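Local coordinates for protein putidaredoxin reductase (Pseudomonas putida, PDB 1Q1R) that binds FAD and probably passes electrons from NADH to the iron-sulfur protein putidaredoxin, which in turn supplies the cytochrome P450cam monooxygenase, at residues 92-95 / 99-102; 131-134 / 138-141; 284-289 / 306-311; 369-374 / 394-399. All coordinates share one frame; numbering follows the deposited sequence.

Overall arrangement
Interactions 2 and 3 meet at the FAD. Arg134 of 131-134 and Asp284 of 284-289 are joined by a salt bridge, NH2 of Arg134 to OD2 of Asp284 at 3.0 Å, and each also binds the cofactor, Arg134 at one phosphate and Asp284 at the other phosphate and the ribityl chain. Interaction 1 is a hairpin in the same family region, about 29 Å from the centre of the chain; its centre is about 24 Å from that of interaction 3, with the Leu95 side chain about 7 Å from FAD. Interaction 4 belongs to the C-terminal reductase region; its nearest atoms are about 11 Å from interaction 3, and its centre lies about 50 Å from that of interaction 1.

Interaction 1 (92-95 / 99-102); sequences QVIL and RALD
Strands 92-95 and 100-102 run antiparallel as a beta hairpin, their axes 4.4 Å apart at closest approach, and Val93 with Leu101 forms the hydrogen-bonded pair between two non-hydrogen-bonded ones, Gln92 with Asp102 and Ile94 with Ala100. Val93 and Leu101 exchange both backbone bonds. Toward the turn a further bond runs from Leu95 N to Arg99 O at 2.7 Å, almost straight at 176°. On the face that carries Val93 and Leu101, CG2 of Val93 sits against CB of Leu101 at 3.5 Å. Leu95 lays its CD1 alongside the aliphatic part of Arg99, 3.9 Å from CD, while the fully extended arginine carries its guanidinium away from the hairpin. Leu95 and Leu101 also pack on Val35 of strand 31-35, so this face lies against the parallel sheet to which that strand belongs; Val93 and Leu95 touch Val83 on strand 83-87, the next strand of their own sheet. The other face is more open. There Ile94 presses CD1, at the end of its CG1 branch, onto CB of Ala100 at 3.5 Å, tight for two methyl groups. At the far end Gln92 and Asp102 lie side by side, amide and carboxylate nearly coplanar, and NE2 of Gln92 donates to OD1 of Asp102 over 2.7 Å, with the oxygen just 4° out of the amide plane.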
# COMPACT_ATOMS: atom_id res chain seq x y z
N GLN A 92 23.59 16.82 6.78
CA GLN A 92 24.19 15.51 6.58
C GLN A 92 23.30 14.44 7.17
O GLN A 92 22.51 14.70 8.07
CB GLN A 92 25.55 15.42 7.29
CG GLN A 92 26.51 16.56 7.05
CD GLN A 92 27.79 16.39 7.86
OE1 GLN A 92 27.74 16.20 9.08
NE2 GLN A 92 28.94 16.47 7.19
N VAL A 93 23.43 13.23 6.63
CA VAL A 93 22.68 12.09 7.14
C VAL A 93 23.76 11.17 7.71
O VAL A 93 24.80 10.97 7.07
CB VAL A 93 21.89 11.36 6.03
CG1 VAL A 93 20.70 12.22 5.59
CG2 VAL A 93 22.79 11.07 4.84
N ILE A 94 23.53 10.64 8.90
CA ILE A 94 24.50 9.76 9.53
C ILE A 94 24.15 8.29 9.33
O ILE A 94 23.03 7.87 9.61
CB ILE A 94 24.61 10.03 11.04
CG1 ILE A 94 24.85 11.53 11.29
CG2 ILE A 94 25.73 9.20 11.65
CD1 ILE A 94 26.06 12.09 10.58
N LEU A 95 25.13 7.53 8.85
CA LEU A 95 24.94 6.10 8.61
C LEU A 95 25.30 5.33 9.87
O LEU A 95 26.02 5.84 10.73
CB LEU A 95 25.81 5.65 7.43
CG LEU A 95 25.56 6.42 6.13
CD1 LEU A 95 26.39 5.83 5.00
CD2 LEU A 95 24.08 6.37 5.78
N ARG A 99 29.57 6.91 9.20
CA ARG A 99 29.78 7.73 8.01
C ARG A 99 28.66 8.76 7.85
O ARG A 99 27.52 8.52 8.25
CB ARG A 99 29.84 6.84 6.77
CG ARG A 99 30.09 7.59 5.47
CD ARG A 99 30.12 6.63 4.29
NE ARG A 99 30.27 7.32 3.01
CZ ARG A 99 30.26 6.72 1.83
NH1 ARG A 99 30.11 5.41 1.75
NH2 ARG A 99 30.41 7.44 0.72
N ALA A 100 28.99 9.91 7.27
CA ALA A 100 28.02 10.98 7.07
C ALA A 100 28.00 11.43 5.61
O ALA A 100 29.06 11.59 4.99
CB ALA A 100 28.34 12.16 7.98
N LEU A 101 26.81 11.63 5.07
CA LEU A 101 26.66 12.07 3.69
C LEU A 101 26.07 13.47 3.65
O LEU A 101 25.06 13.74 4.31
CB LEU A 101 25.74 11.12 2.92
CG LEU A 101 26.14 9.64 2.85
CD1 LEU A 101 25.07 8.87 2.09
CD2 LEU A 101 27.49 9.49 2.18
N ASP A 102 26.70 14.36 2.89
CA ASP A 102 26.22 15.74 2.78
C ASP A 102 25.09 15.83 1.76
O ASP A 102 25.08 15.10 0.76
CB ASP A 102 27.36 16.67 2.35
CG ASP A 102 28.52 16.67 3.33
OD1 ASP A 102 28.27 16.73 4.56
OD2 ASP A 102 29.68 16.61 2.88

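Interaction 2 (131-134 / 138-141). With FAD (flavin-adenine dinucleotide), chain C.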
# COMPACT_ATOMS: atom_id res chain seq x y z
N ARG A 131 5.36 -15.54 9.74
CA ARG A 131 5.94 -14.42 9.01
C ARG A 131 4.95 -13.30 8.75
O ARG A 131 3.74 -13.51 8.71
CB ARG A 131 6.47 -14.88 7.65
CG ARG A 131 7.83 -15.56 7.66
CD ARG A 131 8.95 -14.53 7.53
NE ARG A 131 10.26 -15.18 7.42
CZ ARG A 131 11.39 -14.55 7.15
NH1 ARG A 131 11.40 -13.24 6.96
NH2 ARG A 131 12.53 -15.24 7.07
N TYR A 132 5.50 -12.10 8.55
CA TYR A 132 4.74 -10.93 8.17
C TYR A 132 5.09 -10.87 6.67
O TYR A 132 6.01 -11.57 6.24
CB TYR A 132 5.26 -9.67 8.87
CG TYR A 132 5.02 -9.67 10.36
CD1 TYR A 132 5.95 -10.25 11.24
CD2 TYR A 132 3.84 -9.16 10.90
CE1 TYR A 132 5.70 -10.31 12.61
CE2 TYR A 132 3.58 -9.21 12.26
CZ TYR A 132 4.51 -9.79 13.12
OH TYR A 132 4.24 -9.86 14.46
N LEU A 133 4.38 -10.07 5.89
CA LEU A 133 4.70 -10.00 4.46
C LEU A 133 4.96 -8.58 3.99
O LEU A 133 4.03 -7.80 3.78
CB LEU A 133 3.57 -10.62 3.63
CG LEU A 133 3.69 -10.53 2.10
CD1 LEU A 133 5.02 -11.12 1.63
CD2 LEU A 133 2.53 -11.27 1.45
N ARG A 134 6.24 -8.25 3.81
CA ARG A 134 6.61 -6.92 3.35
C ARG A 134 7.88 -6.97 2.50
O ARG A 134 7.99 -6.24 1.51
CB ARG A 134 6.82 -5.99 4.56
CG ARG A 134 6.27 -4.55 4.41
CD ARG A 134 6.91 -3.81 3.26
NE ARG A 134 6.76 -2.35 3.32
CZ ARG A 134 5.63 -1.67 3.15
NH1 ARG A 134 4.49 -2.30 2.90
NH2 ARG A 134 5.65 -0.35 3.17
N ASP A 138 10.56 -12.15 3.09
CA ASP A 138 9.29 -12.62 3.65
C ASP A 138 8.52 -13.44 2.62
O ASP A 138 8.04 -14.54 2.91
CB ASP A 138 8.36 -11.46 4.06
CG ASP A 138 8.86 -10.67 5.25
OD1 ASP A 138 9.55 -11.24 6.13
OD2 ASP A 138 8.54 -9.47 5.31
N ALA A 139 8.38 -12.87 1.43
CA ALA A 139 7.63 -13.51 0.35
C ALA A 139 8.18 -14.87 -0.04
O ALA A 139 7.42 -15.82 -0.21
CB ALA A 139 7.58 -12.58 -0.88
N GLU A 140 9.50 -14.98 -0.18
CA GLU A 140 10.10 -16.25 -0.57
C GLU A 140 10.00 -17.29 0.54
O GLU A 140 9.76 -18.47 0.27
CB GLU A 140 11.55 -16.01 -1.03
CG GLU A 140 11.59 -15.01 -2.20
CD GLU A 140 12.94 -14.89 -2.89
OE1 GLU A 140 13.98 -14.84 -2.22
OE2 GLU A 140 12.95 -14.83 -4.14
N CYS A 141 10.15 -16.86 1.79
CA CYS A 141 10.03 -17.77 2.94
C CYS A 141 8.61 -18.33 2.98
O CYS A 141 8.40 -19.53 3.20
CB CYS A 141 10.33 -17.02 4.24
SG CYS A 141 10.01 -17.98 5.77
PA FAD C . 8.73 0.94 1.22
O1A FAD C . 8.53 0.45 2.61
O2A FAD C . 8.43 0.02 0.10
O5B FAD C . 10.23 1.45 1.05
C5B FAD C . 10.92 2.14 2.10
C4B FAD C . 12.35 1.58 2.20
O4B FAD C . 13.19 2.51 2.98
C3B FAD C . 12.37 0.25 2.97
O3B FAD C . 13.35 -0.62 2.38
C2B FAD C . 12.83 0.66 4.35
O2B FAD C . 13.49 -0.44 5.00
C1B FAD C . 13.84 1.74 4.02
N9A FAD C . 14.23 2.58 5.19
C8A FAD C . 13.42 3.07 6.14
N7A FAD C . 14.16 3.75 7.03
C5A FAD C . 15.43 3.69 6.64
C6A FAD C . 16.63 4.19 7.15
N6A FAD C . 16.63 4.90 8.29
N1A FAD C . 17.79 3.95 6.50
C2A FAD C . 17.80 3.24 5.36
N3A FAD C . 16.66 2.74 4.85
C4A FAD C . 15.48 2.95 5.47
N1 FAD C . -0.14 -1.03 -3.60
C2 FAD C . -1.04 -0.93 -4.67
O2 FAD C . -1.34 0.18 -5.11
N3 FAD C . -1.58 -2.09 -5.24
C4 FAD C . -1.21 -3.36 -4.73
O4 FAD C . -1.66 -4.38 -5.27
C4X FAD C . -0.32 -3.47 -3.66
N5 FAD C . 0.08 -4.69 -3.20
C5X FAD C . 1.01 -4.83 -2.20
C6 FAD C . 1.42 -6.11 -1.78
C7 FAD C . 2.39 -6.25 -0.77
C7M FAD C . 2.79 -7.66 -0.30
C8 FAD C . 2.97 -5.10 -0.18
C8M FAD C . 4.06 -5.21 0.90
C9 FAD C . 2.57 -3.82 -0.60
C9A FAD C . 1.59 -3.68 -1.61
N10 FAD C . 1.17 -2.39 -2.06
C10 FAD C . 0.22 -2.30 -3.10
C1' FAD C . 1.73 -1.16 -1.44
C2' FAD C . 2.80 -0.54 -2.34
O2' FAD C . 3.72 -1.56 -2.75
C3' FAD C . 3.56 0.59 -1.61
O3' FAD C . 2.60 1.55 -1.13
C4' FAD C . 4.55 1.28 -2.56
O4' FAD C . 5.49 0.33 -3.05
C5' FAD C . 5.32 2.42 -1.86
O5' FAD C . 6.26 1.93 -0.90
P FAD C . 7.36 2.96 -0.30
O1P FAD C . 8.50 3.02 -1.25
O2P FAD C . 6.67 4.22 0.03
O3P FAD C . 7.82 2.28 1.10
O HOH W 1 8.35 -11.58 8.70
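Asp138 is gripped by both ends of the segment 131-134, one carboxylate oxygen to each. OD1 of Asp138 takes a salt bridge from NH1 of Arg131 at 2.8 Å; the nitrogen meets it nearly in line with the C-O bond, although guanidinium and carboxylate planes stand 71° apart. OD2 of Asp138 accepts the backbone N of Arg134 at 3.0 Å, on its anti side and slightly out of the carboxylate plane. A water adds to the grip, donating to OD1 of Asp138 and accepting from Tyr132 N, so a carboxylate in a buried residue is well supplied with donors. Its charge is probably stabilised by the arginine.

The Arg131 chain bends at chi2 (-88°), which brings the guanidinium back over the helix: one face lies against CB of Cys141, and SG of Cys141 comes within 3.3 Å of NE. Glu137 forms a second salt bridge with the same arginine, through NH2. Leu133 rests CD1 on Ala139, 3.9 Å from its CB, while its CG touches the flavin methyl C7M at 3.8 Å.

The bond to the Arg134 amide is well placed to steady the backbone from which that side chain reaches the cofactor. NH2 of Arg134 donates to FAD O1A at 3.0 Å, backed by a weak bond from NE, and it also meets Asp284 in a salt bridge.

In the fold, strand 130-132 is an edge strand of a parallel five-stranded sheet, bonded through Arg131 to strand 241-244; the chain then turns past the flavin into helix 136-144, where Ile142 packs against Arg131 and Leu133.

Interaction 3 (284-289 / 306-311). With FAD (flavin-adenine dinucleotide), chain C.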
# COMPACT_ATOMS: atom_id res chain seq x y z
N ASP A 284 4.55 5.85 1.38
CA ASP A 284 3.81 5.33 2.53
C ASP A 284 4.05 6.11 3.82
O ASP A 284 3.18 6.14 4.69
CB ASP A 284 4.21 3.86 2.79
CG ASP A 284 3.69 2.90 1.73
OD1 ASP A 284 3.22 3.36 0.67
OD2 ASP A 284 3.76 1.68 1.97
N CYS A 285 5.21 6.73 3.95
CA CYS A 285 5.55 7.46 5.17
C CYS A 285 5.05 8.90 5.23
O CYS A 285 5.15 9.54 6.28
CB CYS A 285 7.07 7.49 5.36
SG CYS A 285 7.94 8.70 4.32
N ALA A 286 4.52 9.40 4.13
CA ALA A 286 4.08 10.79 4.08
C ALA A 286 2.62 11.10 4.39
O ALA A 286 1.71 10.52 3.79
CB ALA A 286 4.45 11.39 2.72
N ARG A 287 2.42 12.01 5.34
CA ARG A 287 1.07 12.45 5.68
C ARG A 287 0.95 13.82 5.02
O ARG A 287 1.69 14.74 5.35
CB ARG A 287 0.89 12.58 7.20
CG ARG A 287 -0.47 13.18 7.58
CD ARG A 287 -0.82 12.87 9.01
NE ARG A 287 -1.02 11.44 9.20
CZ ARG A 287 -2.09 10.77 8.78
NH1 ARG A 287 -3.07 11.40 8.16
NH2 ARG A 287 -2.17 9.46 9.00
N PHE A 288 0.03 13.93 4.08
CA PHE A 288 -0.15 15.18 3.35
C PHE A 288 -1.60 15.65 3.39
O PHE A 288 -2.50 14.91 3.78
CB PHE A 288 0.28 14.99 1.90
CG PHE A 288 -0.59 14.03 1.13
CD1 PHE A 288 -1.60 14.51 0.29
CD2 PHE A 288 -0.41 12.65 1.25
CE1 PHE A 288 -2.42 13.62 -0.41
CE2 PHE A 288 -1.23 11.76 0.55
CZ PHE A 288 -2.23 12.25 -0.28
N HIS A 289 -1.82 16.89 2.99
CA HIS A 289 -3.16 17.45 2.98
C HIS A 289 -3.82 17.25 1.62
O HIS A 289 -3.34 17.74 0.60
CB HIS A 289 -3.13 18.94 3.34
CG HIS A 289 -4.48 19.58 3.36
ND1 HIS A 289 -5.06 20.12 2.24
CD2 HIS A 289 -5.38 19.72 4.36
CE1 HIS A 289 -6.27 20.56 2.54
NE2 HIS A 289 -6.49 20.33 3.83
N LEU A 306 3.89 6.84 -6.86
CA LEU A 306 4.25 7.35 -8.18
C LEU A 306 3.91 8.84 -8.29
O LEU A 306 4.75 9.65 -8.69
CB LEU A 306 3.54 6.55 -9.27
CG LEU A 306 3.90 5.06 -9.35
CD1 LEU A 306 3.03 4.36 -10.41
CD2 LEU A 306 5.37 4.92 -9.69
N GLU A 307 2.68 9.19 -7.93
CA GLU A 307 2.23 10.58 -8.01
C GLU A 307 3.12 11.49 -7.16
O GLU A 307 3.63 12.50 -7.65
CB GLU A 307 0.77 10.68 -7.55
CG GLU A 307 0.25 12.11 -7.42
CD GLU A 307 -1.22 12.18 -7.08
OE1 GLU A 307 -1.69 11.35 -6.27
OE2 GLU A 307 -1.92 13.07 -7.61
N GLN A 308 3.32 11.12 -5.89
CA GLN A 308 4.14 11.93 -5.00
C GLN A 308 5.60 12.01 -5.47
O GLN A 308 6.22 13.07 -5.41
CB GLN A 308 4.08 11.38 -3.57
CG GLN A 308 2.71 11.56 -2.93
CD GLN A 308 2.71 11.27 -1.43
OE1 GLN A 308 1.65 11.30 -0.80
NE2 GLN A 308 3.88 11.00 -0.87
N ALA A 309 6.14 10.89 -5.94
CA ALA A 309 7.52 10.86 -6.40
C ALA A 309 7.71 11.74 -7.64
O ALA A 309 8.74 12.40 -7.80
CB ALA A 309 7.94 9.42 -6.71
N ARG A 310 6.71 11.74 -8.52
CA ARG A 310 6.79 12.56 -9.72
C ARG A 310 6.67 14.05 -9.39
O ARG A 310 7.30 14.88 -10.04
CB ARG A 310 5.72 12.11 -10.72
CG ARG A 310 6.13 10.84 -11.45
CD ARG A 310 4.97 10.03 -11.99
NE ARG A 310 5.46 8.77 -12.56
CZ ARG A 310 4.68 7.77 -12.97
NH1 ARG A 310 3.36 7.87 -12.89
NH2 ARG A 310 5.23 6.67 -13.48
N LYS A 311 5.89 14.36 -8.37
CA LYS A 311 5.70 15.75 -7.96
C LYS A 311 7.00 16.30 -7.39
O LYS A 311 7.38 17.44 -7.68
CB LYS A 311 4.59 15.83 -6.91
CG LYS A 311 4.24 17.24 -6.47
CD LYS A 311 3.07 17.24 -5.50
CE LYS A 311 2.70 18.65 -5.05
NZ LYS A 311 1.54 18.65 -4.11
PA FAD C . 8.73 0.94 1.22
O1A FAD C . 8.53 0.45 2.61
O2A FAD C . 8.43 0.02 0.10
O5B FAD C . 10.23 1.45 1.05
C5B FAD C . 10.92 2.14 2.10
C4B FAD C . 12.35 1.58 2.20
O4B FAD C . 13.19 2.51 2.98
C3B FAD C . 12.37 0.25 2.97
O3B FAD C . 13.35 -0.62 2.38
C2B FAD C . 12.83 0.66 4.35
O2B FAD C . 13.49 -0.44 5.00
C1B FAD C . 13.84 1.74 4.02
N9A FAD C . 14.23 2.58 5.19
C8A FAD C . 13.42 3.07 6.14
N7A FAD C . 14.16 3.75 7.03
C5A FAD C . 15.43 3.69 6.64
C6A FAD C . 16.63 4.19 7.15
N6A FAD C . 16.63 4.90 8.29
N1A FAD C . 17.79 3.95 6.50
C2A FAD C . 17.80 3.24 5.36
N3A FAD C . 16.66 2.74 4.85
C4A FAD C . 15.48 2.95 5.47
N1 FAD C . -0.14 -1.03 -3.60
C2 FAD C . -1.04 -0.93 -4.67
O2 FAD C . -1.34 0.18 -5.11
N3 FAD C . -1.58 -2.09 -5.24
C4 FAD C . -1.21 -3.36 -4.73
O4 FAD C . -1.66 -4.38 -5.27
C4X FAD C . -0.32 -3.47 -3.66
N5 FAD C . 0.08 -4.69 -3.20
C5X FAD C . 1.01 -4.83 -2.20
C6 FAD C . 1.42 -6.11 -1.78
C7 FAD C . 2.39 -6.25 -0.77
C7M FAD C . 2.79 -7.66 -0.30
C8 FAD C . 2.97 -5.10 -0.18
C8M FAD C . 4.06 -5.21 0.90
C9 FAD C . 2.57 -3.82 -0.60
C9A FAD C . 1.59 -3.68 -1.61
N10 FAD C . 1.17 -2.39 -2.06
C10 FAD C . 0.22 -2.30 -3.10
C1' FAD C . 1.73 -1.16 -1.44
C2' FAD C . 2.80 -0.54 -2.34
O2' FAD C . 3.72 -1.56 -2.75
C3' FAD C . 3.56 0.59 -1.61
O3' FAD C . 2.60 1.55 -1.13
C4' FAD C . 4.55 1.28 -2.56
O4' FAD C . 5.49 0.33 -3.05
C5' FAD C . 5.32 2.42 -1.86
O5' FAD C . 6.26 1.93 -0.90
P FAD C . 7.36 2.96 -0.30
O1P FAD C . 8.50 3.02 -1.25
O2P FAD C . 6.67 4.22 0.03
O3P FAD C . 7.82 2.28 1.10
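Segment 284-289 starts in the FAD pocket, at Asp284, and two residues on, as strand 286-290, packs through Ala286 and Phe288 against Gln308 of helix 302-316. Gln308 extends from the helix with its chain straight beyond CG, so that its terminal amide arrives between the two residues of the strand. The methyl of Ala286 approaches one side of that amide, and the Phe288 ring, set 88° to the amide plane, approaches another. Phe288 holds its CG between the backbone N and the carbonyl carbon (chi1 66°), which swings the ring toward the helix; the carbonyl oxygen of Ala286 lies in plane at the ring's edge. Gln308 also packs on Met272 and Val282, and Phe288 on Val297 of the neighbouring strand 295-298.

At the cofactor end Asp284 makes two bonds to FAD. Its backbone N donates to FAD O2P at 3.0 Å, nearly straight at 167°, and its OD1 accepts the ribityl hydroxyl O3' of FAD at 2.6 Å. Arg134 is another partner of the carboxylate. The residue therefore binds the phosphate through its main chain and the sugar-alcohol chain through its carboxylate.

No hydrogen bond is assigned between strand and helix, and the contact is small side-chain packing, with 109 Å² buried. Asp284, by contrast, is held by polar bonds; the nearby arginine would probably favour its carboxylate remaining ionised beside the negatively charged phosphates.

Interaction 4 (369-374 / 394-399)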
# COMPACT_ATOMS: atom_id res chain seq x y z
N ASP A 369 -25.01 13.99 -1.90
CA ASP A 369 -25.09 13.74 -3.33
C ASP A 369 -23.69 13.73 -3.94
O ASP A 369 -23.53 13.52 -5.14
CB ASP A 369 -25.94 14.80 -4.03
CG ASP A 369 -27.39 14.76 -3.60
OD1 ASP A 369 -27.97 13.65 -3.51
OD2 ASP A 369 -27.97 15.84 -3.36
N ARG A 370 -22.69 13.97 -3.11
CA ARG A 370 -21.31 13.99 -3.57
C ARG A 370 -20.71 12.59 -3.54
O ARG A 370 -20.81 11.88 -2.54
CB ARG A 370 -20.46 14.91 -2.69
CG ARG A 370 -18.99 14.90 -3.06
CD ARG A 370 -18.13 15.58 -2.02
NE ARG A 370 -16.71 15.39 -2.30
CZ ARG A 370 -15.72 15.75 -1.48
NH1 ARG A 370 -16.00 16.33 -0.32
NH2 ARG A 370 -14.46 15.52 -1.83
N VAL A 371 -20.09 12.19 -4.65
CA VAL A 371 -19.47 10.88 -4.74
C VAL A 371 -18.07 10.97 -4.13
O VAL A 371 -17.23 11.74 -4.60
CB VAL A 371 -19.36 10.40 -6.21
CG1 VAL A 371 -18.67 9.04 -6.27
CG2 VAL A 371 -20.75 10.30 -6.83
N LEU A 372 -17.83 10.18 -3.09
CA LEU A 372 -16.54 10.18 -2.40
C LEU A 372 -15.57 9.16 -2.99
O LEU A 372 -14.38 9.45 -3.16
CB LEU A 372 -16.73 9.87 -0.91
CG LEU A 372 -17.50 10.89 -0.07
CD1 LEU A 372 -17.75 10.31 1.32
CD2 LEU A 372 -16.70 12.19 0.03
N ALA A 373 -16.07 7.97 -3.29
CA ALA A 373 -15.23 6.92 -3.84
C ALA A 373 -16.06 5.88 -4.57
O ALA A 373 -17.28 5.84 -4.44
CB ALA A 373 -14.44 6.24 -2.72
N VAL A 374 -15.38 5.05 -5.35
CA VAL A 374 -16.05 3.99 -6.08
C VAL A 374 -15.17 2.76 -6.09
O VAL A 374 -13.99 2.83 -6.42
CB VAL A 374 -16.34 4.39 -7.55
CG1 VAL A 374 -17.13 3.27 -8.23
CG2 VAL A 374 -17.12 5.70 -7.60
N LEU A 394 -17.64 16.06 -10.36
CA LEU A 394 -18.79 16.13 -11.25
C LEU A 394 -20.11 15.85 -10.52
O LEU A 394 -20.23 14.87 -9.79
CB LEU A 394 -18.63 15.16 -12.42
CG LEU A 394 -17.45 15.38 -13.35
CD1 LEU A 394 -17.54 14.41 -14.51
CD2 LEU A 394 -17.44 16.81 -13.86
N PRO A 395 -21.11 16.71 -10.73
CA PRO A 395 -22.44 16.58 -10.11
C PRO A 395 -23.31 15.50 -10.74
O PRO A 395 -24.42 15.77 -11.21
CB PRO A 395 -23.03 17.97 -10.29
CG PRO A 395 -22.48 18.39 -11.61
CD PRO A 395 -21.02 17.96 -11.52
N VAL A 396 -22.82 14.26 -10.76
CA VAL A 396 -23.59 13.16 -11.34
C VAL A 396 -24.86 12.91 -10.54
O VAL A 396 -24.86 13.00 -9.31
CB VAL A 396 -22.77 11.86 -11.37
CG1 VAL A 396 -21.61 12.00 -12.35
CG2 VAL A 396 -22.26 11.53 -9.98
N GLU A 397 -25.95 12.59 -11.24
CA GLU A 397 -27.23 12.32 -10.60
C GLU A 397 -27.21 11.01 -9.81
O GLU A 397 -27.14 9.93 -10.38
CB GLU A 397 -28.34 12.25 -11.64
CG GLU A 397 -29.70 11.87 -11.06
CD GLU A 397 -30.10 12.76 -9.89
OE1 GLU A 397 -30.13 13.99 -10.08
OE2 GLU A 397 -30.37 12.22 -8.80
N PRO A 398 -27.28 11.10 -8.48
CA PRO A 398 -27.26 9.90 -7.63
C PRO A 398 -28.31 8.86 -8.03
O PRO A 398 -28.02 7.66 -8.08
CB PRO A 398 -27.50 10.45 -6.23
CG PRO A 398 -26.88 11.81 -6.31
CD PRO A 398 -27.36 12.31 -7.65
N ASN A 399 -29.52 9.32 -8.32
CA ASN A 399 -30.61 8.42 -8.67
C ASN A 399 -30.42 7.63 -9.97
O ASN A 399 -31.23 6.77 -10.28
CB ASN A 399 -31.93 9.20 -8.71
CG ASN A 399 -32.25 9.86 -7.37
OD1 ASN A 399 -31.93 9.33 -6.31
ND2 ASN A 399 -32.90 11.03 -7.43
O HOH W 2 -23.23 14.41 -7.61
O HOH W 3 -20.22 13.92 -7.05
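Val371 and Val396 make the apolar contact, CG2 to CG2 at 3.7 Å, their side chains crossing at about a right angle. Ile389 of helix 380-391 packs on both valines, and Ile411 of helix 408-421 on Val396. A second van der Waals contact lies at the more exposed end, where CG of Pro398 approaches OD1 of Asp369 at 3.5 Å; the Asp369 and Pro398 side chains also cross at about a right angle.

These residues belong to the C-terminal reductase region, in which strand 370-377 is the central strand of a five-stranded antiparallel sheet and 394-399 leads out of the connection after helix 380-391 into the short helix 398-401. The strand carries a classic beta bulge, Leu372 and Ala373 both facing Tyr365, and Pro395 centres an inverse gamma turn in the connection.

Water supplies the polar links, since the segments share no direct hydrogen bond. One molecule donates to Asp369 O at 2.6 Å and to Val396 O at 2.7 Å. A second accepts from Val371 N at 3.0 Å and donates to Leu394 O at 2.9 Å, bridging the two backbones beside the valine pair. Within the connection, Glu397 is the N-cap: its OE2 uses the anti lone pair to accept Asn399 N at 3.1 Å, with an angle of 161°.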